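Local coordinates for glutamine cyclotransferase (Zymomonas mobilis, PDB 3NOL), which catalyses the cyclisation of N-terminal glutamine to pyroglutamate with release of ammonia, as a bacterial glutaminyl cyclase built on a beta-propeller, at residues T191-R196 with D209-L214; P223-N228 with T242-P247; D97-L102 with F110-R115. One frame throughout, in Å; residues are numbered along the deposited sequence.

Overall arrangement
Along the chain the three contacts follow one another without nesting or crossing. Interaction 3 comes first and closes the short hairpin between strands 98-103 and 108-113, inside a four-stranded antiparallel sheet. Interaction 1 then closes the hairpin of strands 193-197 and 204-209 at its open end, spanning 12 residues. Interaction 2 closes the hairpin of strands 227-233 and 238-243 at its open end. Interactions 1 and 2 belong to the same larger sheet and touch: Ile213 and Leu214 pack on Trp246, and Asn192 on Leu227. Interaction 3 lies across the chain's centre from interaction 1, their centres about 29 Å apart, so interaction 3 ties a separate blade, while interactions 1 and 2 form one neighbourhood.

Interaction 1 of 3, residues T191-R196 with D209-L214; sequences TNKIVR and DLNGIL
Asn192 meets both Leu210 and Asn211, through its backbone carbonyl and its side-chain amide respectively. Asn192 ND2 donates to Asn211 OD1 at 2.8 Å; the two amide planes stand 88° apart, and the donor comes in from above the carbonyl plane of Asn211. The other half of the Asn211 amide is held from within its own segment, where ND2 gives a hydrogen to Asp209 OD1 at 2.9 Å. That oxygen also accepts from Asn211 N, on the opposite face of the carboxylate, in an Asx turn. Both ends of the Asn211 amide are thus engaged, which fixes its rotation. A water accepts from Asn211 ND2 and Asn192 N, adding a bridged link between these two residues.

The backbone link is Leu210 N to Asn192 O, 2.8 Å long. Leu210 lies buried, its CD1 3.8 Å from Ile194 CD1, while its other neighbours include Tyr31 of strand 28-38. With CG beside its backbone N (chi1 -75°) and an extended chain beyond, Lys193 brings CE to 3.6 Å from Asn211 ND2. Its NZ stays 5.2 Å from Asp209 OD1, whose partner oxygen OD2 forms a salt bridge with Arg257. Lys193 and Asp209 form an antiparallel non-hydrogen-bonded pair, after which the chain turns away through a type II turn, Leu210 to Ile213: the open end of the antiparallel hairpin of strands 193-197 and 204-209, in a beta-propeller sheet.

Interaction 2 of 3, residues P223-N228 with T242-P247; sequences PIDVLN and TGKLWP
Trp246 NE1 donates to Asp225 O at 2.8 Å, the oxygen lying in the indole plane although the nitrogen sits 42° above the carbonyl plane. Lys244 N to Val226 O, also 2.8 Å, and Asn228 N to Thr242 O are backbone bonds flanking the non-hydrogen-bonded pair Leu227 with Gly243; Asp225 N to Lys244 O is weak. Together they close the open end of the beta hairpin of strands 227-233 and 238-243, part of the propeller. The chain leaves strand 238-243 through a type II turn, Gly243 to Trp246, which brings the indole back against residues 224-227.

Asp225 and Lys244 run side by side, pointing the same way, with their CB atoms 3.5 Å apart. Their charged ends do not touch: a water donates to Asp225 OD1 and accepts from Lys244 NZ, and NZ forms its salt bridge with Glu46. Asp225 OD1 also takes the Val226 N-H on its anti lone pair, steadying the carboxylate. The Asn228 amide bonds outside, to Thr45 and Glu176; Glu176, like Ile230 further along strand 227-233, is a calcium-site residue.

Leu245 CD1 meets Pro223 CG at 4.0 Å. From within its own segment, Gly243 CA lies 3.4 Å above one indole face, toward the rim. Ile224 CG1 approaches Trp246 CD1 at 3.8 Å, while Leu227, its CG anti to its own backbone N (chi1 -180°), brings CD1 to 3.5 Å from Trp246 CH2.

Interaction 3 of 3, residues D97-L102 with F110-R115; sequences DKIVGL and FVWNIR
Strands 98-102 and 110-113 run antiparallel at 157°, their axes 4.6 Å apart at closest approach, with paired backbone bonds between Ile99 and Trp112 and between Gly101 and Phe110. A further bond, Ile114 N to Asp97 O at 3.1 Å, extends the ladder just past the strand ends.

On the face carrying Ile99 and Trp112, the indole slants across the neighbouring strand. Its CZ3 comes to 3.6 Å from both N and CA of Gly101, whose bare backbone lets the ring lie this close. Trp112 CE3 meets Ile99 CG2 at 4.0 Å, and Phe110 CB lies over one face of the indole, toward its rim. Ile99 turns its other branch to Ile114: the two side chains cross at about a right angle, CG1 and CD1 of Ile99 each 3.7 Å from Ile114 CD1. CG1 of Ile114 is anti to its backbone N (chi1 -160°), which brings that methyl over Ile99.

The pair makes the central hairpin of a four-stranded antiparallel sheet, a blade of the beta-propeller, with strands 89-95 and 119-124 outside it. Ile99 and Ile114 also reach Tyr56 on strand 54-61 of the adjoining sheet.

The opposite face is lined by Val100 and Val111. Lys98 CB packs on Val111 CG1 at 3.8 Å, and the bent Lys98 chain curls back, bringing NZ into a salt bridge with Asp97 OD1.

Interaction 1 of 3, residues T191-R196 with D209-L214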
loop_
_atom_site.group_PDB
_atom_site.type_symbol
_atom_site.label_atom_id
_atom_site.label_comp_id
_atom_site.label_asym_id
_atom_site.label_seq_id
_atom_site.Cartn_x
_atom_site.Cartn_y
_atom_site.Cartn_z
ATOM N N THR A 191 0.403 -7.685 -11.696
ATOM C CA THR A 191 -0.989 -7.886 -12.111
ATOM C C THR A 191 -1.823 -6.638 -11.861
ATOM O O THR A 191 -1.389 -5.719 -11.152
ATOM C CB THR A 191 -1.657 -9.087 -11.381
ATOM O OG1 THR A 191 -2.184 -8.657 -10.114
ATOM C CG2 THR A 191 -0.678 -10.271 -11.203
ATOM N N ASN A 192 -3.022 -6.629 -12.445
ATOM C CA ASN A 192 -4.041 -5.608 -12.203
ATOM C C ASN A 192 -5.090 -6.069 -11.202
ATOM O O ASN A 192 -6.255 -5.637 -11.238
ATOM C CB ASN A 192 -4.684 -5.202 -13.531
ATOM C CG ASN A 192 -3.725 -4.458 -14.393
ATOM O OD1 ASN A 192 -3.138 -3.468 -13.963
ATOM N ND2 ASN A 192 -3.515 -4.950 -15.603
ATOM N N LYS A 193 -4.671 -6.958 -10.312
ATOM C CA LYS A 193 -5.607 -7.546 -9.364
ATOM C C LYS A 193 -5.215 -7.271 -7.943
ATOM O O LYS A 193 -4.044 -7.159 -7.636
ATOM C CB LYS A 193 -5.754 -9.035 -9.607
ATOM C CG LYS A 193 -6.608 -9.266 -10.839
ATOM C CD LYS A 193 -6.394 -10.604 -11.390
ATOM C CE LYS A 193 -7.075 -10.709 -12.734
ATOM N NZ LYS A 193 -6.743 -12.052 -13.242
ATOM N N ILE A 194 -6.227 -7.176 -7.086
ATOM C CA ILE A 194 -6.010 -7.011 -5.668
ATOM C C ILE A 194 -6.685 -8.171 -4.983
ATOM O O ILE A 194 -7.859 -8.441 -5.239
ATOM C CB ILE A 194 -6.585 -5.657 -5.165
ATOM C CG1 ILE A 194 -5.779 -4.484 -5.759
ATOM C CG2 ILE A 194 -6.661 -5.642 -3.624
ATOM C CD1 ILE A 194 -6.467 -3.141 -5.572
ATOM N N VAL A 195 -5.936 -8.896 -4.168
ATOM C CA VAL A 195 -6.526 -10.028 -3.438
ATOM C C VAL A 195 -6.995 -9.605 -2.060
ATOM O O VAL A 195 -6.402 -8.742 -1.413
ATOM C CB VAL A 195 -5.602 -11.260 -3.351
ATOM C CG1 VAL A 195 -5.361 -11.854 -4.763
ATOM C CG2 VAL A 195 -4.297 -10.933 -2.632
ATOM N N ARG A 196 -8.093 -10.222 -1.650
ATOM C CA ARG A 196 -8.664 -10.025 -0.326
ATOM C C ARG A 196 -8.303 -11.281 0.472
ATOM O O ARG A 196 -8.661 -12.386 0.070
ATOM C CB ARG A 196 -10.191 -9.858 -0.433
ATOM C CG ARG A 196 -10.610 -8.722 -1.368
ATOM C CD ARG A 196 -12.113 -8.702 -1.636
ATOM N NE ARG A 196 -12.842 -8.296 -0.440
ATOM C CZ ARG A 196 -14.046 -7.725 -0.443
ATOM N NH1 ARG A 196 -14.599 -7.378 0.711
ATOM N NH2 ARG A 196 -14.673 -7.459 -1.589
ATOM N N ASP A 209 -10.701 -7.301 -9.650
ATOM C CA ASP A 209 -10.130 -7.238 -10.995
ATOM C C ASP A 209 -10.164 -5.791 -11.501
ATOM O O ASP A 209 -11.234 -5.277 -11.858
ATOM C CB ASP A 209 -10.934 -8.156 -11.934
ATOM C CG ASP A 209 -10.344 -8.239 -13.339
ATOM O OD1 ASP A 209 -9.340 -7.560 -13.635
ATOM O OD2 ASP A 209 -10.906 -9.011 -14.170
ATOM N N LEU A 210 -9.006 -5.132 -11.504
ATOM C CA LEU A 210 -8.882 -3.766 -12.035
ATOM C C LEU A 210 -8.367 -3.674 -13.485
ATOM O O LEU A 210 -8.003 -2.603 -13.935
ATOM C CB LEU A 210 -8.024 -2.876 -11.107
ATOM C CG LEU A 210 -8.564 -2.753 -9.670
ATOM C CD1 LEU A 210 -7.716 -1.786 -8.838
ATOM C CD2 LEU A 210 -10.047 -2.362 -9.626
ATOM N N ASN A 211 -8.327 -4.795 -14.203
ATOM C CA ASN A 211 -7.944 -4.744 -15.610
ATOM C C ASN A 211 -8.852 -3.788 -16.361
ATOM O O ASN A 211 -10.065 -3.773 -16.142
ATOM C CB ASN A 211 -7.934 -6.137 -16.231
ATOM C CG ASN A 211 -6.669 -6.895 -15.899
ATOM O OD1 ASN A 211 -5.599 -6.585 -16.425
ATOM N ND2 ASN A 211 -6.779 -7.891 -15.023
ATOM N N GLY A 212 -8.243 -2.946 -17.192
ATOM C CA GLY A 212 -8.996 -1.960 -17.974
ATOM C C GLY A 212 -9.226 -0.604 -17.322
ATOM O O GLY A 212 -9.686 0.340 -17.987
ATOM N N ILE A 213 -8.898 -0.479 -16.034
ATOM C CA ILE A 213 -9.075 0.791 -15.333
ATOM C C ILE A 213 -8.229 1.934 -15.953
ATOM O O ILE A 213 -8.649 3.081 -15.927
ATOM C CB ILE A 213 -8.886 0.663 -13.786
ATOM C CG1 ILE A 213 -9.614 1.801 -13.064
ATOM C CG2 ILE A 213 -7.404 0.572 -13.426
ATOM C CD1 ILE A 213 -9.814 1.591 -11.608
ATOM N N LEU A 214 -7.069 1.608 -16.528
ATOM C CA LEU A 214 -6.234 2.637 -17.186
ATOM C C LEU A 214 -6.916 3.318 -18.360
ATOM O O LEU A 214 -6.607 4.467 -18.667
ATOM C CB LEU A 214 -4.876 2.083 -17.622
ATOM C CG LEU A 214 -3.747 2.111 -16.601
ATOM C CD1 LEU A 214 -2.415 1.864 -17.328
ATOM C CD2 LEU A 214 -3.712 3.430 -15.808
HETATM O O HOH W 1 -3.970 -8.747 -14.250
#

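Interaction 2 of 3, residues P223-N228 with T242-P247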
loop_
_atom_site.group_PDB
_atom_site.type_symbol
_atom_site.label_atom_id
_atom_site.label_comp_id
_atom_site.label_asym_id
_atom_site.label_seq_id
_atom_site.Cartn_x
_atom_site.Cartn_y
_atom_site.Cartn_z
ATOM N N PRO A 223 6.874 7.202 -19.528
ATOM C CA PRO A 223 6.456 5.840 -19.236
ATOM C C PRO A 223 5.332 5.751 -18.208
ATOM O O PRO A 223 5.019 6.738 -17.537
ATOM C CB PRO A 223 7.720 5.222 -18.640
ATOM C CG PRO A 223 8.391 6.337 -17.988
ATOM C CD PRO A 223 8.126 7.551 -18.828
ATOM N N ILE A 224 4.745 4.565 -18.095
ATOM C CA ILE A 224 3.798 4.260 -17.011
ATOM C C ILE A 224 4.149 2.876 -16.447
ATOM O O ILE A 224 4.735 2.051 -17.146
ATOM C CB ILE A 224 2.329 4.348 -17.478
ATOM C CG1 ILE A 224 1.363 4.383 -16.268
ATOM C CG2 ILE A 224 1.989 3.190 -18.440
ATOM C CD1 ILE A 224 -0.041 4.826 -16.627
ATOM N N ASP A 225 3.820 2.643 -15.179
ATOM C CA ASP A 225 4.273 1.447 -14.467
ATOM C C ASP A 225 3.013 0.754 -13.846
ATOM O O ASP A 225 1.853 0.997 -14.291
ATOM C CB ASP A 225 5.367 1.867 -13.455
ATOM C CG ASP A 225 6.298 0.737 -13.021
ATOM O OD1 ASP A 225 5.858 -0.246 -12.419
ATOM O OD2 ASP A 225 7.525 0.868 -13.212
ATOM N N VAL A 226 3.232 -0.104 -12.854
ATOM C CA VAL A 226 2.190 -1.065 -12.452
ATOM C C VAL A 226 1.210 -0.564 -11.401
ATOM O O VAL A 226 1.512 0.340 -10.621
ATOM C CB VAL A 226 2.791 -2.429 -11.950
ATOM C CG1 VAL A 226 3.617 -3.080 -13.028
ATOM C CG2 VAL A 226 3.608 -2.246 -10.706
ATOM N N LEU A 227 0.030 -1.182 -11.399
ATOM C CA LEU A 227 -0.930 -1.013 -10.306
ATOM C C LEU A 227 -0.231 -1.293 -8.964
ATOM O O LEU A 227 0.427 -2.302 -8.804
ATOM C CB LEU A 227 -2.116 -1.979 -10.496
ATOM C CG LEU A 227 -3.201 -1.901 -9.418
ATOM C CD1 LEU A 227 -4.024 -0.603 -9.614
ATOM C CD2 LEU A 227 -4.119 -3.106 -9.447
ATOM N N ASN A 228 -0.381 -0.381 -8.001
ATOM C CA ASN A 228 0.257 -0.539 -6.685
ATOM C C ASN A 228 -0.125 0.626 -5.806
ATOM O O ASN A 228 0.171 1.789 -6.139
ATOM C CB ASN A 228 1.805 -0.618 -6.747
ATOM C CG ASN A 228 2.404 -1.129 -5.428
ATOM O OD1 ASN A 228 2.074 -2.252 -4.965
ATOM N ND2 ASN A 228 3.251 -0.297 -4.786
ATOM N N THR A 242 -4.283 3.257 -6.691
ATOM C CA THR A 242 -3.451 3.923 -7.689
ATOM C C THR A 242 -2.330 2.981 -8.188
ATOM O O THR A 242 -2.369 1.755 -7.978
ATOM C CB THR A 242 -2.922 5.319 -7.161
ATOM O OG1 THR A 242 -2.365 6.102 -8.244
ATOM C CG2 THR A 242 -1.887 5.124 -6.053
ATOM N N GLY A 243 -1.359 3.558 -8.890
ATOM C CA GLY A 243 -0.234 2.783 -9.375
ATOM C C GLY A 243 0.972 3.664 -9.663
ATOM O O GLY A 243 0.906 4.934 -9.619
ATOM N N LYS A 244 2.087 2.992 -9.945
ATOM C CA LYS A 244 3.343 3.714 -10.158
ATOM C C LYS A 244 3.273 4.502 -11.454
ATOM O O LYS A 244 3.060 3.909 -12.521
ATOM C CB LYS A 244 4.519 2.748 -10.155
ATOM C CG LYS A 244 4.595 1.875 -8.869
ATOM C CD LYS A 244 5.977 1.194 -8.785
ATOM C CE LYS A 244 6.049 0.046 -7.754
ATOM N NZ LYS A 244 7.396 -0.642 -7.741
ATOM N N LEU A 245 3.461 5.818 -11.333
ATOM C CA LEU A 245 3.393 6.805 -12.449
ATOM C C LEU A 245 1.964 7.025 -12.967
ATOM O O LEU A 245 1.753 7.720 -13.966
ATOM C CB LEU A 245 4.336 6.425 -13.600
ATOM C CG LEU A 245 5.772 6.003 -13.252
ATOM C CD1 LEU A 245 6.553 5.634 -14.526
ATOM C CD2 LEU A 245 6.484 7.113 -12.483
ATOM N N TRP A 246 0.984 6.441 -12.274
ATOM C CA TRP A 246 -0.398 6.546 -12.713
ATOM C C TRP A 246 -0.873 8.001 -12.589
ATOM O O TRP A 246 -0.529 8.691 -11.619
ATOM C CB TRP A 246 -1.286 5.601 -11.900
ATOM C CG TRP A 246 -1.186 4.187 -12.351
ATOM C CD1 TRP A 246 -0.080 3.541 -12.873
ATOM C CD2 TRP A 246 -2.248 3.243 -12.374
ATOM N NE1 TRP A 246 -0.405 2.239 -13.193
ATOM C CE2 TRP A 246 -1.731 2.032 -12.908
ATOM C CE3 TRP A 246 -3.596 3.298 -12.007
ATOM C CZ2 TRP A 246 -2.523 0.887 -13.072
ATOM C CZ3 TRP A 246 -4.379 2.159 -12.177
ATOM C CH2 TRP A 246 -3.841 0.973 -12.702
ATOM N N PRO A 247 -1.638 8.488 -13.586
ATOM C CA PRO A 247 -2.104 9.892 -13.564
ATOM C C PRO A 247 -3.286 10.164 -12.635
ATOM O O PRO A 247 -3.693 11.326 -12.492
ATOM C CB PRO A 247 -2.543 10.133 -15.021
ATOM C CG PRO A 247 -3.023 8.750 -15.474
ATOM C CD PRO A 247 -2.062 7.779 -14.818
HETATM O O HOH W 2 7.076 -1.823 -10.404
#

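Interaction 3 of 3, residues D97-L102 with F110-R115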
loop_
_atom_site.group_PDB
_atom_site.type_symbol
_atom_site.label_atom_id
_atom_site.label_comp_id
_atom_site.label_asym_id
_atom_site.label_seq_id
_atom_site.Cartn_x
_atom_site.Cartn_y
_atom_site.Cartn_z
ATOM N N ASP A 97 0.380 7.897 16.631
ATOM C CA ASP A 97 0.755 9.216 16.090
ATOM C C ASP A 97 2.114 9.156 15.379
ATOM O O ASP A 97 2.847 10.150 15.282
ATOM C CB ASP A 97 0.709 10.300 17.188
ATOM C CG ASP A 97 1.572 9.962 18.393
ATOM O OD1 ASP A 97 2.042 8.812 18.486
ATOM O OD2 ASP A 97 1.766 10.859 19.265
ATOM N N LYS A 98 2.427 7.970 14.860
ATOM C CA LYS A 98 3.669 7.721 14.130
ATOM C C LYS A 98 3.392 7.251 12.706
ATOM O O LYS A 98 2.285 6.799 12.393
ATOM C CB LYS A 98 4.493 6.643 14.848
ATOM C CG LYS A 98 4.671 6.874 16.337
ATOM C CD LYS A 98 5.696 7.957 16.591
ATOM C CE LYS A 98 6.113 8.015 18.063
ATOM N NZ LYS A 98 5.540 9.182 18.762
ATOM N N ILE A 99 4.415 7.343 11.864
ATOM C CA ILE A 99 4.418 6.626 10.588
ATOM C C ILE A 99 5.613 5.686 10.651
ATOM O O ILE A 99 6.699 6.064 11.150
ATOM C CB ILE A 99 4.514 7.579 9.379
ATOM C CG1 ILE A 99 3.275 8.497 9.346
ATOM C CG2 ILE A 99 4.700 6.774 8.042
ATOM C CD1 ILE A 99 3.280 9.487 8.198
ATOM N N VAL A 100 5.399 4.455 10.193
ATOM C CA VAL A 100 6.441 3.438 10.137
ATOM C C VAL A 100 6.687 3.125 8.655
ATOM O O VAL A 100 5.736 3.064 7.850
ATOM C CB VAL A 100 6.020 2.149 10.882
ATOM C CG1 VAL A 100 7.148 1.123 10.840
ATOM C CG2 VAL A 100 5.574 2.461 12.340
ATOM N N GLY A 101 7.950 2.982 8.292
ATOM C CA GLY A 101 8.334 2.794 6.894
ATOM C C GLY A 101 9.329 1.644 6.738
ATOM O O GLY A 101 10.196 1.435 7.606
ATOM N N LEU A 102 9.205 0.925 5.617
ATOM C CA LEU A 102 10.152 -0.104 5.188
ATOM C C LEU A 102 11.137 0.434 4.144
ATOM O O LEU A 102 10.982 1.556 3.650
ATOM C CB LEU A 102 9.375 -1.290 4.603
ATOM C CG LEU A 102 8.271 -1.851 5.533
ATOM C CD1 LEU A 102 7.547 -2.992 4.817
ATOM C CD2 LEU A 102 8.852 -2.269 6.914
ATOM N N PHE A 110 12.076 2.572 9.476
ATOM C CA PHE A 110 12.146 3.828 10.218
ATOM C C PHE A 110 10.820 4.099 10.877
ATOM O O PHE A 110 9.800 3.559 10.457
ATOM C CB PHE A 110 12.488 4.996 9.276
ATOM C CG PHE A 110 13.828 4.850 8.600
ATOM C CD1 PHE A 110 13.908 4.523 7.247
ATOM C CD2 PHE A 110 15.007 5.023 9.335
ATOM C CE1 PHE A 110 15.167 4.390 6.615
ATOM C CE2 PHE A 110 16.267 4.883 8.736
ATOM C CZ PHE A 110 16.350 4.549 7.371
ATOM N N VAL A 111 10.851 4.931 11.914
ATOM C CA VAL A 111 9.645 5.447 12.518
ATOM C C VAL A 111 9.783 6.960 12.571
ATOM O O VAL A 111 10.814 7.467 13.022
ATOM C CB VAL A 111 9.421 4.919 13.967
ATOM C CG1 VAL A 111 8.100 5.478 14.508
ATOM C CG2 VAL A 111 9.442 3.363 14.017
ATOM N N TRP A 112 8.759 7.652 12.064
ATOM C CA TRP A 112 8.694 9.124 12.113
ATOM C C TRP A 112 7.490 9.607 12.920
ATOM O O TRP A 112 6.411 8.964 12.925
ATOM C CB TRP A 112 8.638 9.716 10.684
ATOM C CG TRP A 112 9.732 9.264 9.713
ATOM C CD1 TRP A 112 10.969 9.849 9.523
ATOM C CD2 TRP A 112 9.637 8.212 8.738
ATOM N NE1 TRP A 112 11.653 9.197 8.514
ATOM C CE2 TRP A 112 10.867 8.182 8.025
ATOM C CE3 TRP A 112 8.640 7.273 8.413
ATOM C CZ2 TRP A 112 11.127 7.248 7.002
ATOM C CZ3 TRP A 112 8.894 6.344 7.400
ATOM C CH2 TRP A 112 10.132 6.349 6.692
ATOM N N ASN A 113 7.669 10.734 13.616
ATOM C CA ASN A 113 6.518 11.430 14.191
ATOM C C ASN A 113 5.655 11.977 13.063
ATOM O O ASN A 113 6.164 12.580 12.122
ATOM C CB ASN A 113 6.960 12.577 15.106
ATOM C CG ASN A 113 7.568 12.100 16.423
ATOM O OD1 ASN A 113 8.250 12.872 17.103
ATOM N ND2 ASN A 113 7.332 10.853 16.789
ATOM N N ILE A 114 4.342 11.788 13.150
ATOM C CA ILE A 114 3.476 12.221 12.054
ATOM C C ILE A 114 3.422 13.754 11.867
ATOM O O ILE A 114 3.292 14.226 10.730
ATOM C CB ILE A 114 2.053 11.562 12.087
ATOM C CG1 ILE A 114 1.414 11.656 10.691
ATOM C CG2 ILE A 114 1.201 12.189 13.166
ATOM C CD1 ILE A 114 0.417 10.550 10.360
ATOM N N ARG A 115 3.536 14.522 12.957
ATOM C CA ARG A 115 3.378 15.991 12.872
ATOM C C ARG A 115 4.349 16.653 11.872
ATOM O O ARG A 115 3.905 17.390 10.991
ATOM C CB ARG A 115 3.467 16.691 14.244
ATOM C CG ARG A 115 3.197 18.195 14.129
ATOM C CD ARG A 115 3.384 19.020 15.406
ATOM N NE ARG A 115 2.982 20.408 15.143
ATOM C CZ ARG A 115 3.366 21.467 15.862
ATOM N NH1 ARG A 115 2.934 22.688 15.537
ATOM N NH2 ARG A 115 4.198 21.309 16.898
#